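Local coordinates for protein aldolase (Klebsiella pneumoniae, PDB 6VOQ) that belongs to the class II aldolase and adducin family and binds a zinc ion through three histidines and a glutamate, at residues Y23-L34 with C89-S97. Sequence-based numbering, arbitrary orientation.
With ZN (zinc ion), chain B.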
ATOM      1  N   TYR A  23      -0.404   8.790  -2.360  1.00 36.82           N
ATOM      2  CA  TYR A  23       0.112   9.648  -3.421  1.00 34.65           C
ATOM      3  C   TYR A  23       0.869  10.845  -2.863  1.00 34.62           C
ATOM      4  O   TYR A  23       1.772  11.365  -3.525  1.00 42.90           O
ATOM      5  CB  TYR A  23      -1.028  10.132  -4.312  1.00 35.41           C
ATOM      6  CG  TYR A  23      -1.674   9.045  -5.111  1.00 40.07           C
ATOM      7  CD1 TYR A  23      -2.783   8.358  -4.614  1.00 45.61           C
ATOM      8  CD2 TYR A  23      -1.180   8.694  -6.364  1.00 40.00           C
ATOM      9  CE1 TYR A  23      -3.384   7.350  -5.342  1.00 47.97           C
ATOM     10  CE2 TYR A  23      -1.766   7.681  -7.098  1.00 45.69           C
ATOM     11  CZ  TYR A  23      -2.873   7.012  -6.582  1.00 48.09           C
ATOM     12  OH  TYR A  23      -3.471   6.007  -7.306  1.00 50.24           O
ATOM     13  N   ALA A  24       0.505  11.312  -1.670  1.00 36.90           N
ATOM     14  CA  ALA A  24       1.224  12.390  -1.006  1.00 48.42           C
ATOM     15  C   ALA A  24       1.632  11.938   0.385  1.00 54.58           C
ATOM     16  O   ALA A  24       0.848  11.300   1.097  1.00 55.58           O
ATOM     17  CB  ALA A  24       0.389  13.673  -0.905  1.00 40.35           C
ATOM     18  N   THR A  25       2.865  12.266   0.762  1.00 58.37           N
ATOM     19  CA  THR A  25       3.388  11.954   2.083  1.00 64.38           C
ATOM     20  C   THR A  25       3.950  13.217   2.713  1.00 64.43           C
ATOM     21  O   THR A  25       4.586  14.026   2.037  1.00 64.20           O
ATOM     22  CB  THR A  25       4.492  10.896   2.025  1.00 68.82           C
ATOM     23  OG1 THR A  25       5.693  11.501   1.532  1.00 73.13           O
ATOM     24  CG2 THR A  25       4.092   9.733   1.121  1.00 65.84           C
ATOM     25  N   GLY A  26       3.708  13.379   4.007  1.00 71.77           N
ATOM     26  CA  GLY A  26       4.340  14.466   4.738  1.00 74.20           C
ATOM     27  C   GLY A  26       3.871  15.820   4.249  1.00 66.66           C
ATOM     28  O   GLY A  26       2.675  16.062   4.065  1.00 56.09           O
ATOM     29  N   SER A  27       4.829  16.715   4.031  1.00 70.98           N
ATOM     30  CA  SER A  27       4.566  18.082   3.604  1.00 70.14           C
ATOM     31  C   SER A  27       4.577  18.252   2.088  1.00 62.84           C
ATOM     32  O   SER A  27       4.477  19.385   1.610  1.00 70.08           O
ATOM     33  CB  SER A  27       5.596  19.024   4.236  1.00 74.36           C
ATOM     34  OG  SER A  27       6.838  18.967   3.544  1.00 72.79           O
ATOM     35  N   ALA A  28       4.693  17.166   1.325  1.00 56.42           N
ATOM     36  CA  ALA A  28       4.913  17.259  -0.113  1.00 48.95           C
ATOM     37  C   ALA A  28       3.603  17.380  -0.883  1.00 46.59           C
ATOM     38  O   ALA A  28       2.601  16.741  -0.547  1.00 45.09           O
ATOM     39  CB  ALA A  28       5.687  16.047  -0.625  1.00 42.11           C
ATOM     40  N   GLY A  29       3.629  18.196  -1.922  1.00 41.40           N
ATOM     41  CA  GLY A  29       2.525  18.281  -2.852  1.00 39.07           C
ATOM     42  C   GLY A  29       1.722  19.553  -2.673  1.00 41.10           C
ATOM     43  O   GLY A  29       1.693  20.164  -1.600  1.00 55.10           O
ATOM     44  N   ASN A  30       1.060  19.966  -3.747  1.00 31.02           N
ATOM     45  CA  ASN A  30       0.166  21.109  -3.687  1.00 37.80           C
ATOM     46  C   ASN A  30      -0.848  21.008  -4.820  1.00 32.92           C
ATOM     47  O   ASN A  30      -0.609  20.347  -5.833  1.00 32.24           O
ATOM     48  CB  ASN A  30       0.940  22.426  -3.752  1.00 27.29           C
ATOM     49  CG  ASN A  30       2.083  22.377  -4.729  1.00 46.70           C
ATOM     50  OD1 ASN A  30       1.892  22.540  -5.931  1.00 49.82           O
ATOM     51  ND2 ASN A  30       3.287  22.152  -4.218  1.00 45.70           N
ATOM     52  N   LEU A  31      -1.990  21.650  -4.617  1.00 31.78           N
ATOM     53  CA  LEU A  31      -3.083  21.660  -5.572  1.00 28.42           C
ATOM     54  C   LEU A  31      -3.425  23.104  -5.892  1.00 29.91           C
ATOM     55  O   LEU A  31      -3.308  23.986  -5.036  1.00 31.18           O
ATOM     56  CB  LEU A  31      -4.334  20.919  -5.023  1.00 23.22           C
ATOM     57  CG  LEU A  31      -4.075  19.581  -4.308  1.00 28.10           C
ATOM     58  CD1 LEU A  31      -5.322  19.040  -3.625  1.00 25.34           C
ATOM     59  CD2 LEU A  31      -3.515  18.548  -5.274  1.00 28.60           C
ATOM     60  N   SER A  32      -3.827  23.347  -7.138  1.00 26.25           N
ATOM     61  CA  SER A  32      -4.387  24.643  -7.499  1.00 32.66           C
ATOM     62  C   SER A  32      -5.526  24.456  -8.495  1.00 34.11           C
ATOM     63  O   SER A  32      -5.587  23.455  -9.218  1.00 36.17           O
ATOM     64  CB  SER A  32      -3.319  25.584  -8.077  1.00 28.71           C
ATOM     65  OG  SER A  32      -2.896  25.176  -9.372  1.00 35.78           O
ATOM     66  N   LEU A  33      -6.426  25.435  -8.528  1.00 32.17           N
ATOM     67  CA  LEU A  33      -7.506  25.440  -9.506  1.00 35.49           C
ATOM     68  C   LEU A  33      -7.950  26.875  -9.763  1.00 38.34           C
ATOM     69  O   LEU A  33      -7.905  27.728  -8.871  1.00 27.40           O
ATOM     70  CB  LEU A  33      -8.695  24.579  -9.046  1.00 34.26           C
ATOM     71  CG  LEU A  33      -9.406  24.908  -7.724  1.00 35.08           C
ATOM     72  CD1 LEU A  33     -10.457  25.986  -7.900  1.00 27.46           C
ATOM     73  CD2 LEU A  33     -10.056  23.658  -7.142  1.00 35.97           C
ATOM     74  N   LEU A  34      -8.386  27.128 -10.992  1.00 32.75           N
ATOM     75  CA  LEU A  34      -8.873  28.447 -11.373  1.00 32.33           C
ATOM     76  C   LEU A  34     -10.257  28.695 -10.791  1.00 38.09           C
ATOM     77  O   LEU A  34     -11.160  27.868 -10.936  1.00 41.36           O
ATOM     78  CB  LEU A  34      -8.926  28.579 -12.894  1.00 40.58           C
ATOM     79  CG  LEU A  34      -7.666  29.154 -13.535  1.00 50.88           C
ATOM     80  CD1 LEU A  34      -7.802  29.185 -15.052  1.00 55.50           C
ATOM     81  CD2 LEU A  34      -7.381  30.544 -12.977  1.00 49.95           C
ATOM     82  N   CYS A  89      -6.070  24.925 -19.154  1.00 30.69           N
ATOM     83  CA  CYS A  89      -5.684  24.396 -17.854  1.00 36.02           C
ATOM     84  C   CYS A  89      -6.503  25.090 -16.773  1.00 34.62           C
ATOM     85  O   CYS A  89      -6.374  26.298 -16.575  1.00 32.88           O
ATOM     86  CB  CYS A  89      -4.188  24.598 -17.636  1.00 31.26           C
ATOM     87  SG  CYS A  89      -3.639  24.142 -15.997  1.00 38.99           S
ATOM     88  N   LYS A  90      -7.351  24.330 -16.081  1.00 29.50           N
ATOM     89  CA  LYS A  90      -8.193  24.867 -15.026  1.00 29.95           C
ATOM     90  C   LYS A  90      -7.795  24.392 -13.639  1.00 33.05           C
ATOM     91  O   LYS A  90      -8.358  24.878 -12.650  1.00 42.62           O
ATOM     92  CB  LYS A  90      -9.664  24.498 -15.280  1.00 36.08           C
ATOM     93  CG  LYS A  90     -10.172  24.849 -16.667  1.00 38.78           C
ATOM     94  CD  LYS A  90     -10.126  26.349 -16.915  1.00 46.69           C
ATOM     95  CE  LYS A  90     -10.707  26.701 -18.280  1.00 55.58           C
ATOM     96  NZ  LYS A  90     -10.751  28.174 -18.538  1.00 64.75           N
ATOM     97  N   ALA A  91      -6.850  23.461 -13.543  1.00 27.71           N
ATOM     98  CA  ALA A  91      -6.446  22.873 -12.279  1.00 29.26           C
ATOM     99  C   ALA A  91      -5.137  22.143 -12.496  1.00 32.25           C
ATOM    100  O   ALA A  91      -4.896  21.573 -13.565  1.00 34.05           O
ATOM    101  CB  ALA A  91      -7.501  21.915 -11.716  1.00 27.09           C
ATOM    102  N   ILE A  92      -4.299  22.173 -11.463  1.00 25.18           N
ATOM    103  CA  ILE A  92      -2.974  21.581 -11.491  1.00 24.29           C
ATOM    104  C   ILE A  92      -2.795  20.762 -10.229  1.00 26.52           C
ATOM    105  O   ILE A  92      -3.096  21.234  -9.126  1.00 29.48           O
ATOM    106  CB  ILE A  92      -1.861  22.640 -11.596  1.00 28.59           C
ATOM    107  CG1 ILE A  92      -1.876  23.315 -12.958  1.00 24.87           C
ATOM    108  CG2 ILE A  92      -0.500  22.005 -11.363  1.00 25.85           C
ATOM    109  CD1 ILE A  92      -0.726  24.298 -13.115  1.00 27.07           C
ATOM    110  N   VAL A  93      -2.310  19.537 -10.395  1.00 29.05           N
ATOM    111  CA  VAL A  93      -1.954  18.660  -9.292  1.00 23.34           C
ATOM    112  C   VAL A  93      -0.449  18.477  -9.349  1.00 23.60           C
ATOM    113  O   VAL A  93       0.095  18.047 -10.372  1.00 29.86           O
ATOM    114  CB  VAL A  93      -2.690  17.315  -9.383  1.00 26.17           C
ATOM    115  CG1 VAL A  93      -2.030  16.253  -8.491  1.00 23.86           C
ATOM    116  CG2 VAL A  93      -4.143  17.503  -9.009  1.00 31.05           C
ATOM    117  N   HIS A  94       0.233  18.854  -8.280  1.00 26.02           N
ATOM    118  CA  HIS A  94       1.656  18.600  -8.155  1.00 23.56           C
ATOM    119  C   HIS A  94       1.879  17.677  -6.969  1.00 30.90           C
ATOM    120  O   HIS A  94       1.459  17.985  -5.850  1.00 37.15           O
ATOM    121  CB  HIS A  94       2.451  19.882  -7.974  1.00 24.41           C
ATOM    122  CG  HIS A  94       3.880  19.631  -7.613  1.00 34.74           C
ATOM    123  ND1 HIS A  94       4.721  18.877  -8.406  1.00 35.59           N
ATOM    124  CD2 HIS A  94       4.606  19.997  -6.534  1.00 33.38           C
ATOM    125  CE1 HIS A  94       5.912  18.812  -7.839  1.00 30.54           C
ATOM    126  NE2 HIS A  94       5.869  19.482  -6.701  1.00 39.68           N
ATOM    127  N   LEU A  95       2.528  16.551  -7.217  1.00 29.68           N
ATOM    128  CA  LEU A  95       2.819  15.576  -6.182  1.00 30.88           C
ATOM    129  C   LEU A  95       4.252  15.102  -6.334  1.00 36.48           C
ATOM    130  O   LEU A  95       4.864  15.246  -7.392  1.00 39.37           O
ATOM    131  CB  LEU A  95       1.890  14.363  -6.265  1.00 25.95           C
ATOM    132  CG  LEU A  95       0.408  14.587  -6.068  1.00 29.22           C
ATOM    133  CD1 LEU A  95      -0.283  13.321  -6.488  1.00 32.07           C
ATOM    134  CD2 LEU A  95       0.124  14.915  -4.615  1.00 25.75           C
ATOM    135  N   HIS A  96       4.787  14.538  -5.258  1.00 33.22           N
ATOM    136  CA  HIS A  96       5.997  13.732  -5.347  1.00 24.58           C
ATOM    137  C   HIS A  96       5.641  12.257  -5.338  1.00 27.68           C
ATOM    138  O   HIS A  96       6.226  11.478  -4.577  1.00 31.45           O
ATOM    139  CB  HIS A  96       6.964  14.070  -4.217  1.00 22.93           C
ATOM    140  CG  HIS A  96       7.325  15.520  -4.146  1.00 35.49           C
ATOM    141  ND1 HIS A  96       8.152  16.032  -3.169  1.00 36.69           N
ATOM    142  CD2 HIS A  96       6.972  16.567  -4.925  1.00 30.78           C
ATOM    143  CE1 HIS A  96       8.286  17.333  -3.345  1.00 30.12           C
ATOM    144  NE2 HIS A  96       7.579  17.683  -4.403  1.00 37.89           N
ATOM    145  N   SER A  97       4.655  11.864  -6.148  1.00 24.42           N
ATOM    146  CA  SER A  97       4.192  10.482  -6.122  1.00 23.46           C
ATOM    147  C   SER A  97       5.338   9.560  -6.521  1.00 28.56           C
ATOM    148  O   SER A  97       6.192   9.919  -7.340  1.00 26.51           O
ATOM    149  CB  SER A  97       2.963  10.297  -7.027  1.00 22.18           C
ATOM    150  OG  SER A  97       3.205  10.671  -8.380  1.00 29.73           O
TER
HETATM  151 ZN    ZN B 301       7.508  19.662  -5.284  1.00 44.91          ZN
HETATM  152  O   HOH W   1       3.818  13.536  -2.832  1.00 41.04           O
HETATM  153  O   HOH W   2       5.670  12.056  -1.183  1.00 43.33           O
HETATM  154  O   HOH W   3     -11.282  25.238 -11.970  1.00 44.04           O
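Strands 30-34 and 91-94 run antiparallel, their axes 4.6 Å apart at closest approach, and are joined by paired backbone hydrogen bonds between Asn30 and His94 and between Ser32 and Ile92. Leu34 N adds a further bond to Lys90 O (2.8 Å). Before Gly29, residues 25-28 form a type II' turn, and Tyr23 lies back against the second segment beside Ser97. A water accepts from His96 N and donates to Tyr23 O.

On one face of the sheet, Leu31 and Val93 lie side by side, CD2 to CG2 3.9 Å, and Leu33 CB meets Ala91 CB. The branched end of Leu95 is shared, CD1 touching Tyr23 CB and CD2 touching Ala24 CB. On the other face, the Asn30 amide meets the His94 ring at its edge, ND2 3.4 Å from CD2, with the planes 37° apart. With CG anti to the backbone N (chi1 170°), His94 brings this edge to the amide, and a hydrogen bond from ND1 to Pro163 O fixes the ring's rotation with NE2 on zinc. Ala28 CB rests over the face of the His96 ring, 4.0 Å from its centroid, in a CH-pi contact; the ring stacks with Tyr121 of a neighbouring subunit. Both histidines bind zinc through NE2, forming a His-X-His metal-binding motif at the end of a central strand, completed by Glu75 and His161 in the zinc site of this class II aldolase-like fold.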